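Local coordinates for protein monomethylamine methyltransferase MtmB1 (Methanosarcina barkeri, PDB 1NTH) that catalyses the transfer of the methyl group of monomethylamine to the corrinoid cofactor of its partner protein MtmC, a step in methanogenesis from methylamine, at residues M58-K61 with L62-G66; M37-K40 with Q41-L45; D25-D28 with L29-P33. All coordinates share one frame; numbering follows the deposited sequence. Where two conformers were deposited one is given.

Contact 1: residues M58-K61 with L62-G66; sequences MMEK and LFKAG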
loop_
_atom_site.group_PDB
_atom_site.type_symbol
_atom_site.label_atom_id
_atom_site.label_comp_id
_atom_site.label_asym_id
_atom_site.label_seq_id
_atom_site.Cartn_x
_atom_site.Cartn_y
_atom_site.Cartn_z
ATOM N N MET A 58 -35.185 -1.160 37.902
ATOM C CA MET A 58 -35.946 -0.383 36.931
ATOM C C MET A 58 -35.230 -0.432 35.581
ATOM O O MET A 58 -35.868 -0.498 34.528
ATOM C CB MET A 58 -36.079 1.068 37.404
ATOM C CG MET A 58 -37.025 1.926 36.573
ATOM S SD MET A 58 -38.734 1.333 36.623
ATOM C CE MET A 58 -39.252 1.951 38.227
ATOM N N MET A 59 -33.900 -0.410 35.616
ATOM C CA MET A 59 -33.112 -0.463 34.390
ATOM C C MET A 59 -33.315 -1.792 33.677
ATOM O O MET A 59 -33.439 -1.832 32.453
ATOM C CB MET A 59 -31.629 -0.258 34.706
ATOM C CG MET A 59 -31.305 1.149 35.169
ATOM S SD MET A 59 -29.647 1.270 35.860
ATOM C CE MET A 59 -28.660 0.978 34.389
ATOM N N GLU A 60 -33.350 -2.881 34.440
ATOM C CA GLU A 60 -33.549 -4.195 33.847
ATOM C C GLU A 60 -34.924 -4.284 33.195
ATOM O O GLU A 60 -35.079 -4.907 32.146
ATOM C CB GLU A 60 -33.392 -5.298 34.896
ATOM C CG GLU A 60 -33.708 -6.685 34.361
ATOM C CD GLU A 60 -33.272 -7.792 35.299
ATOM O OE1 GLU A 60 -33.474 -7.653 36.523
ATOM O OE2 GLU A 60 -32.735 -8.808 34.805
ATOM N N LYS A 61 -35.925 -3.663 33.809
ATOM C CA LYS A 61 -37.263 -3.685 33.227
ATOM C C LYS A 61 -37.278 -2.861 31.942
ATOM O O LYS A 61 -37.961 -3.212 30.981
ATOM C CB LYS A 61 -38.290 -3.149 34.227
ATOM C CG LYS A 61 -38.471 -4.063 35.431
ATOM C CD LYS A 61 -39.644 -3.644 36.300
ATOM C CE LYS A 61 -39.443 -2.260 36.890
ATOM N NZ LYS A 61 -40.635 -1.823 37.679
ATOM N N LEU A 62 -36.518 -1.771 31.923
ATOM C CA LEU A 62 -36.440 -0.933 30.730
ATOM C C LEU A 62 -35.779 -1.724 29.603
ATOM O O LEU A 62 -36.185 -1.631 28.447
ATOM C CB LEU A 62 -35.632 0.340 31.007
ATOM C CG LEU A 62 -35.263 1.178 29.776
ATOM C CD1 LEU A 62 -36.524 1.578 29.014
ATOM C CD2 LEU A 62 -34.482 2.416 30.208
ATOM N N PHE A 63 -34.757 -2.505 29.940
ATOM C CA PHE A 63 -34.080 -3.300 28.924
ATOM C C PHE A 63 -35.047 -4.328 28.350
ATOM O O PHE A 63 -35.134 -4.503 27.132
ATOM C CB PHE A 63 -32.863 -4.022 29.508
ATOM C CG PHE A 63 -32.149 -4.893 28.514
ATOM C CD1 PHE A 63 -31.443 -4.328 27.457
ATOM C CD2 PHE A 63 -32.223 -6.279 28.605
ATOM C CE1 PHE A 63 -30.815 -5.131 26.506
ATOM C CE2 PHE A 63 -31.598 -7.091 27.658
ATOM C CZ PHE A 63 -30.896 -6.513 26.606
ATOM N N LYS A 64 -35.771 -5.013 29.229
ATOM C CA LYS A 64 -36.729 -6.017 28.787
ATOM C C LYS A 64 -37.813 -5.379 27.925
ATOM O O LYS A 64 -38.243 -5.962 26.934
ATOM C CB LYS A 64 -37.357 -6.721 29.992
ATOM C CG LYS A 64 -36.383 -7.626 30.731
ATOM C CD LYS A 64 -37.070 -8.311 31.902
ATOM C CE LYS A 64 -36.127 -9.271 32.609
ATOM N NZ LYS A 64 -36.780 -9.951 33.764
ATOM N N ALA A 65 -38.241 -4.180 28.302
ATOM C CA ALA A 65 -39.265 -3.461 27.545
ATOM C C ALA A 65 -38.756 -3.134 26.139
ATOM O O ALA A 65 -39.464 -3.330 25.150
ATOM C CB ALA A 65 -39.647 -2.177 28.270
ATOM N N GLY A 66 -37.527 -2.629 26.057
ATOM C CA GLY A 66 -36.952 -2.296 24.764
ATOM C C GLY A 66 -36.803 -3.520 23.876
ATOM O O GLY A 66 -37.074 -3.466 22.675
#
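Lys64 and Glu60, one turn apart on the same helix, run side by side and point the same way. Starting at the backbone, CB of Lys64 sits over the carbonyl oxygens of the preceding turn, and CG comes closer still, 3.3 Å from Glu60 O. That closeness follows from the first torsion: CG stands beside the backbone N and anti to the carbonyl carbon (chi1 -70°), which keeps the base of the chain low against the turn before. Beyond CG the lysine is fully extended. CD is already leaving Glu60 O, and CE reaches the glutamate side chain, 4.0 Å from Glu60 CG and nearly as near to its OE2. At the tip, in the conformer described here, Lys64 NZ and Glu60 OE2 are 4.3 Å apart, beyond a salt bridge; the lysine has a second modelled conformer, and any attraction is probably weak.

Beneath the pair runs regular alpha-helix, part of helix 56-73, which packs on helices 271-288 and 309-325 of the TIM-barrel protein. Four successive i to i+4 bonds cross from one segment to the other; the one from Lys64 N to Glu60 O (3.0 Å) is the straightest, at 164°, and it grips the same oxygen that the lysine methylenes cover. Ala65 N reaches Lys61 O in the same way, and the small CB of Ala65 lies 3.4 Å from that oxygen.

The other faces of the helix turn to different neighbours. Leu62 packs against helix 271-288, on Thr275, Ile276 and Val279, while the Phe63 ring meets that of Phe325 with their planes about 20° apart. Lys61, bent at its third torsion, carries its ammonium to a hydrogen bond with the carbonyl oxygen of Tyr43.

Contact 2: residues M37-K40 with Q41-L45; sequences MELK and QKYGL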
loop_
_atom_site.group_PDB
_atom_site.type_symbol
_atom_site.label_atom_id
_atom_site.label_comp_id
_atom_site.label_asym_id
_atom_site.label_seq_id
_atom_site.Cartn_x
_atom_site.Cartn_y
_atom_site.Cartn_z
ATOM N N MET A 37 -46.860 2.214 25.016
ATOM C CA MET A 37 -47.774 2.482 26.122
ATOM C C MET A 37 -47.988 1.216 26.950
ATOM O O MET A 37 -47.968 1.250 28.180
ATOM C CB MET A 37 -49.113 2.964 25.561
ATOM C CG MET A 37 -50.143 3.300 26.619
ATOM S SD MET A 37 -51.680 3.879 25.880
ATOM C CE MET A 37 -51.436 5.644 25.930
ATOM N N GLU A 38 -48.199 0.104 26.257
ATOM C CA GLU A 38 -48.418 -1.188 26.892
ATOM C C GLU A 38 -47.214 -1.622 27.728
ATOM O O GLU A 38 -47.352 -2.024 28.883
ATOM C CB GLU A 38 -48.706 -2.244 25.821
ATOM C CG GLU A 38 -48.757 -3.670 26.337
ATOM C CD GLU A 38 -48.963 -4.687 25.227
ATOM O OE1 GLU A 38 -48.825 -4.320 24.040
ATOM O OE2 GLU A 38 -49.253 -5.861 25.544
ATOM N N LEU A 39 -46.028 -1.533 27.138
ATOM C CA LEU A 39 -44.814 -1.937 27.833
ATOM C C LEU A 39 -44.472 -1.035 29.014
ATOM O O LEU A 39 -43.973 -1.510 30.039
ATOM C CB LEU A 39 -43.653 -1.996 26.840
ATOM C CG LEU A 39 -43.873 -3.040 25.740
ATOM C CD1 LEU A 39 -42.749 -2.963 24.714
ATOM C CD2 LEU A 39 -43.945 -4.430 26.356
ATOM N N LYS A 40 -44.741 0.262 28.891
ATOM C CA LYS A 40 -44.457 1.173 29.992
ATOM C C LYS A 40 -45.260 0.765 31.223
ATOM O O LYS A 40 -44.732 0.696 32.330
ATOM C CB LYS A 40 -44.809 2.617 29.629
ATOM C CG LYS A 40 -44.612 3.573 30.801
ATOM C CD LYS A 40 -45.083 4.980 30.502
ATOM C CE LYS A 40 -44.909 5.870 31.722
ATOM N NZ LYS A 40 -45.361 7.263 31.470
ATOM N N GLN A 41 -46.543 0.484 31.024
ATOM C CA GLN A 41 -47.403 0.099 32.136
ATOM C C GLN A 41 -47.121 -1.316 32.635
ATOM O O GLN A 41 -47.051 -1.548 33.841
ATOM C CB GLN A 41 -48.875 0.240 31.728
ATOM C CG GLN A 41 -49.884 -0.038 32.844
ATOM C CD GLN A 41 -49.607 0.740 34.122
ATOM O OE1 GLN A 41 -49.107 1.868 34.092
ATOM N NE2 GLN A 41 -49.952 0.141 35.257
ATOM N N LYS A 42 -46.949 -2.259 31.715
ATOM C CA LYS A 42 -46.674 -3.636 32.103
ATOM C C LYS A 42 -45.414 -3.770 32.949
ATOM O O LYS A 42 -45.378 -4.566 33.887
ATOM C CB LYS A 42 -46.526 -4.503 30.848
ATOM C CG LYS A 42 -45.908 -5.875 31.088
ATOM C CD LYS A 42 -45.606 -6.590 29.775
ATOM C CE LYS A 42 -44.883 -7.907 30.015
ATOM N NZ LYS A 42 -44.594 -8.631 28.746
ATOM N N TYR A 43 -44.386 -2.989 32.634
ATOM C CA TYR A 43 -43.146 -3.045 33.404
ATOM C C TYR A 43 -43.085 -1.967 34.481
ATOM O O TYR A 43 -42.105 -1.872 35.217
ATOM C CB TYR A 43 -41.929 -2.928 32.478
ATOM C CG TYR A 43 -41.665 -4.180 31.677
ATOM C CD1 TYR A 43 -42.117 -4.302 30.363
ATOM C CD2 TYR A 43 -40.984 -5.255 32.243
ATOM C CE1 TYR A 43 -41.895 -5.469 29.633
ATOM C CE2 TYR A 43 -40.759 -6.425 31.524
ATOM C CZ TYR A 43 -41.214 -6.524 30.221
ATOM O OH TYR A 43 -40.984 -7.677 29.509
ATOM N N GLY A 44 -44.139 -1.161 34.571
ATOM C CA GLY A 44 -44.191 -0.106 35.569
ATOM C C GLY A 44 -43.019 0.854 35.527
ATOM O O GLY A 44 -42.484 1.240 36.567
ATOM N N LEU A 45 -42.619 1.259 34.327
ATOM C CA LEU A 45 -41.493 2.173 34.191
ATOM C C LEU A 45 -41.801 3.568 34.722
ATOM O O LEU A 45 -42.811 4.175 34.369
ATOM C CB LEU A 45 -41.053 2.255 32.728
ATOM C CG LEU A 45 -40.665 0.922 32.083
ATOM C CD1 LEU A 45 -40.195 1.171 30.654
ATOM C CD2 LEU A 45 -39.568 0.245 32.897
#
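Met37 O accepts a rather long bond from Gln41 N, 3.3 Å. Next comes Glu38: Glu38 O takes Lys42 N at 2.9 Å and lies under the lysine CB. Their charged ends have other partners: Glu38 is salt-bridged to Lys35, and Lys42, in the conformer described here, to Glu68 of helix 56-73.

Leu39 carries the apolar part. Its CD2 lies alongside the Tyr43 ring, 4.0 Å from CE1, the two side chains pointing the same way. Tyr43 also brings a ring edge to the backbone, with CD1 3.4 Å from Leu39 O and that oxygen in the ring plane. With chi1 at -74°, CG of the tyrosine lies beside its own N, which already donates to the same carbonyl, so bond and ring edge share one oxygen. The phenol hydroxyl is hydrogen-bonded to Glu68.

Lys40 O closes the Schellman motif that ends the helix: Leu45 N, past the turn, bonds back to Lys40 O at 3.0 Å in the carbonyl plane, while Gly44, with its positive phi of 55°, turns the chain out of the helix and donates to Gln41 O. Leu45 then packs on Glu272 and Ile276 of helix 271-288. The extended Lys40 chain passes along the outgoing backbone, its CE 3.8 Å from Leu45 O.

Contact 3: residues D25-D28 with L29-P33; sequences DDWD and LMKIP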
loop_
_atom_site.group_PDB
_atom_site.type_symbol
_atom_site.label_atom_id
_atom_site.label_comp_id
_atom_site.label_asym_id
_atom_site.label_seq_id
_atom_site.Cartn_x
_atom_site.Cartn_y
_atom_site.Cartn_z
ATOM N N ASP A 25 -49.446 5.124 8.559
ATOM C CA ASP A 25 -50.257 5.683 9.636
ATOM C C ASP A 25 -50.597 4.595 10.645
ATOM O O ASP A 25 -50.651 4.855 11.850
ATOM C CB ASP A 25 -51.545 6.304 9.084
ATOM C CG ASP A 25 -51.361 7.749 8.658
ATOM O OD1 ASP A 25 -50.218 8.247 8.719
ATOM O OD2 ASP A 25 -52.361 8.389 8.264
ATOM N N ASP A 26 -50.835 3.377 10.161
ATOM C CA ASP A 26 -51.144 2.271 11.065
ATOM C C ASP A 26 -49.941 2.031 11.964
ATOM O O ASP A 26 -50.083 1.643 13.121
ATOM C CB ASP A 26 -51.444 0.978 10.299
ATOM C CG ASP A 26 -52.796 0.999 9.605
ATOM O OD1 ASP A 26 -53.753 1.587 10.153
ATOM O OD2 ASP A 26 -52.898 0.401 8.511
ATOM N N TRP A 27 -48.753 2.262 11.418
ATOM C CA TRP A 27 -47.527 2.062 12.176
ATOM C C TRP A 27 -47.277 3.197 13.162
ATOM O O TRP A 27 -47.111 2.957 14.359
ATOM C CB TRP A 27 -46.337 1.931 11.216
ATOM C CG TRP A 27 -45.044 1.544 11.889
ATOM C CD1 TRP A 27 -43.993 2.366 12.192
ATOM C CD2 TRP A 27 -44.666 0.232 12.320
ATOM N NE1 TRP A 27 -42.981 1.640 12.782
ATOM C CE2 TRP A 27 -43.368 0.331 12.871
ATOM C CE3 TRP A 27 -45.297 -1.020 12.292
ATOM C CZ2 TRP A 27 -42.689 -0.778 13.392
ATOM C CZ3 TRP A 27 -44.622 -2.124 12.810
ATOM C CH2 TRP A 27 -43.328 -1.992 13.352
ATOM N N ASP A 28 -47.275 4.428 12.658
ATOM C CA ASP A 28 -47.007 5.607 13.479
ATOM C C ASP A 28 -48.075 5.995 14.487
ATOM O O ASP A 28 -47.759 6.433 15.591
ATOM C CB ASP A 28 -46.772 6.839 12.605
ATOM C CG ASP A 28 -45.683 6.637 11.581
ATOM O OD1 ASP A 28 -44.746 5.855 11.849
ATOM O OD2 ASP A 28 -45.763 7.281 10.513
ATOM N N LEU A 29 -49.335 5.854 14.094
ATOM C CA LEU A 29 -50.444 6.259 14.947
ATOM C C LEU A 29 -51.126 5.145 15.729
ATOM O O LEU A 29 -52.069 5.406 16.481
ATOM C CB LEU A 29 -51.483 6.993 14.095
ATOM C CG LEU A 29 -50.924 8.080 13.169
ATOM C CD1 LEU A 29 -52.065 8.707 12.377
ATOM C CD2 LEU A 29 -50.187 9.134 13.982
ATOM N N MET A 30 -50.655 3.912 15.568
ATOM C CA MET A 30 -51.261 2.794 16.271
ATOM C C MET A 30 -50.285 1.754 16.822
ATOM O O MET A 30 -50.112 1.649 18.031
ATOM C CB MET A 30 -52.288 2.108 15.362
ATOM C CG MET A 30 -52.945 0.878 15.970
ATOM S SD MET A 30 -54.256 0.200 14.925
ATOM C CE MET A 30 -53.278 -0.651 13.673
ATOM N N LYS A 31 -49.641 0.993 15.944
ATOM C CA LYS A 31 -48.733 -0.053 16.394
ATOM C C LYS A 31 -47.633 0.400 17.354
ATOM O O LYS A 31 -47.471 -0.176 18.431
ATOM C CB LYS A 31 -48.127 -0.774 15.187
ATOM C CG LYS A 31 -49.164 -1.561 14.388
ATOM C CD LYS A 31 -48.544 -2.303 13.220
ATOM C CE LYS A 31 -49.601 -3.041 12.411
ATOM N NZ LYS A 31 -50.304 -4.068 13.226
ATOM N N ILE A 32 -46.887 1.431 16.978
ATOM C CA ILE A 32 -45.812 1.926 17.832
ATOM C C ILE A 32 -46.306 2.531 19.146
ATOM O O ILE A 32 -45.899 2.096 20.221
ATOM C CB ILE A 32 -44.939 2.959 17.079
ATOM C CG1 ILE A 32 -44.167 2.258 15.956
ATOM C CG2 ILE A 32 -43.974 3.645 18.041
ATOM C CD1 ILE A 32 -43.226 1.175 16.443
ATOM N N PRO A 33 -47.194 3.537 19.085
ATOM C CA PRO A 33 -47.669 4.120 20.344
ATOM C C PRO A 33 -48.372 3.125 21.273
ATOM O O PRO A 33 -48.231 3.209 22.490
ATOM C CB PRO A 33 -48.582 5.260 19.881
ATOM C CG PRO A 33 -49.070 4.790 18.544
ATOM C CD PRO A 33 -47.814 4.207 17.929
#
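Ile32 lays its CG1 over one face of the Trp27 indole, 3.7 Å from the centroid of the five-membered ring and 22° off its normal, a CH-pi contact. CD1 continues across the ring to CZ2 and CE2. Trp27 CG is anti to the backbone N (chi1 -173°), which swings the indole along the helix to meet the residue five positions on. The Lys31 side chain crosses that of Trp27 at about a right angle, its CD 3.6 Å from Trp27 CE3. Packing is tight here, and Trp27 and Ile32 are buried: Tyr76, Ile83 and Cys73 also pack on the indole, and NE1 donates to the carbonyl oxygen of Glu235. Were Trp27 replaced by alanine, Ile32 and the Lys31 methylenes would probably face a gap, and Glu235 O would lose its donor.

The backbone beneath is widened into a pi-type turn at 29-31. Lys31 N reaches Asp26 O and Ile32 N reaches Trp27 O, both five residues back and both by nearly straight bonds. Pro33 has no N-H to give, and its CD instead comes 3.2 Å from Asp28 O.

On the solvent side the packing is thinner. Leu29 CD1 lies alongside the Asp25 carboxylate, 3.9 Å from its CG, and Met30 bends its CE to 4.2 Å from Asp26 CB; these are paired side chains at the surface. Leu29 N still holds the ordinary alpha bond to Asp25 O, so the change of helix pitch begins just after it.

Asp28, buried, has its OD1 at the indole edge and in its plane, and salt-bridged to Lys237; that cation would be expected to favour the ionised carboxylate.

The contacts run along the chain in the order 3, 2, 1. Contacts 3 and 2 both lie on helix 24-42, their centres about 17 Å apart, one near its start and the other at its end; contact 1 is on the next helix, 56-73. Contacts 1 and 2 have centres about 10 Å apart and touch directly: Ala65 O is 3.3 Å from Leu39 CD1, and Lys64 CB is 3.7 Å from Tyr43 CE2. Contact 3 does not touch contact 1, about 22 Å away between centres. Contacts 1 and 2 lie where these consecutive helices pack together, beside helix 271-288 at the periphery of the TIM-barrel protein; Trp27 and Ile32 of contact 3 also touch helix 56-73.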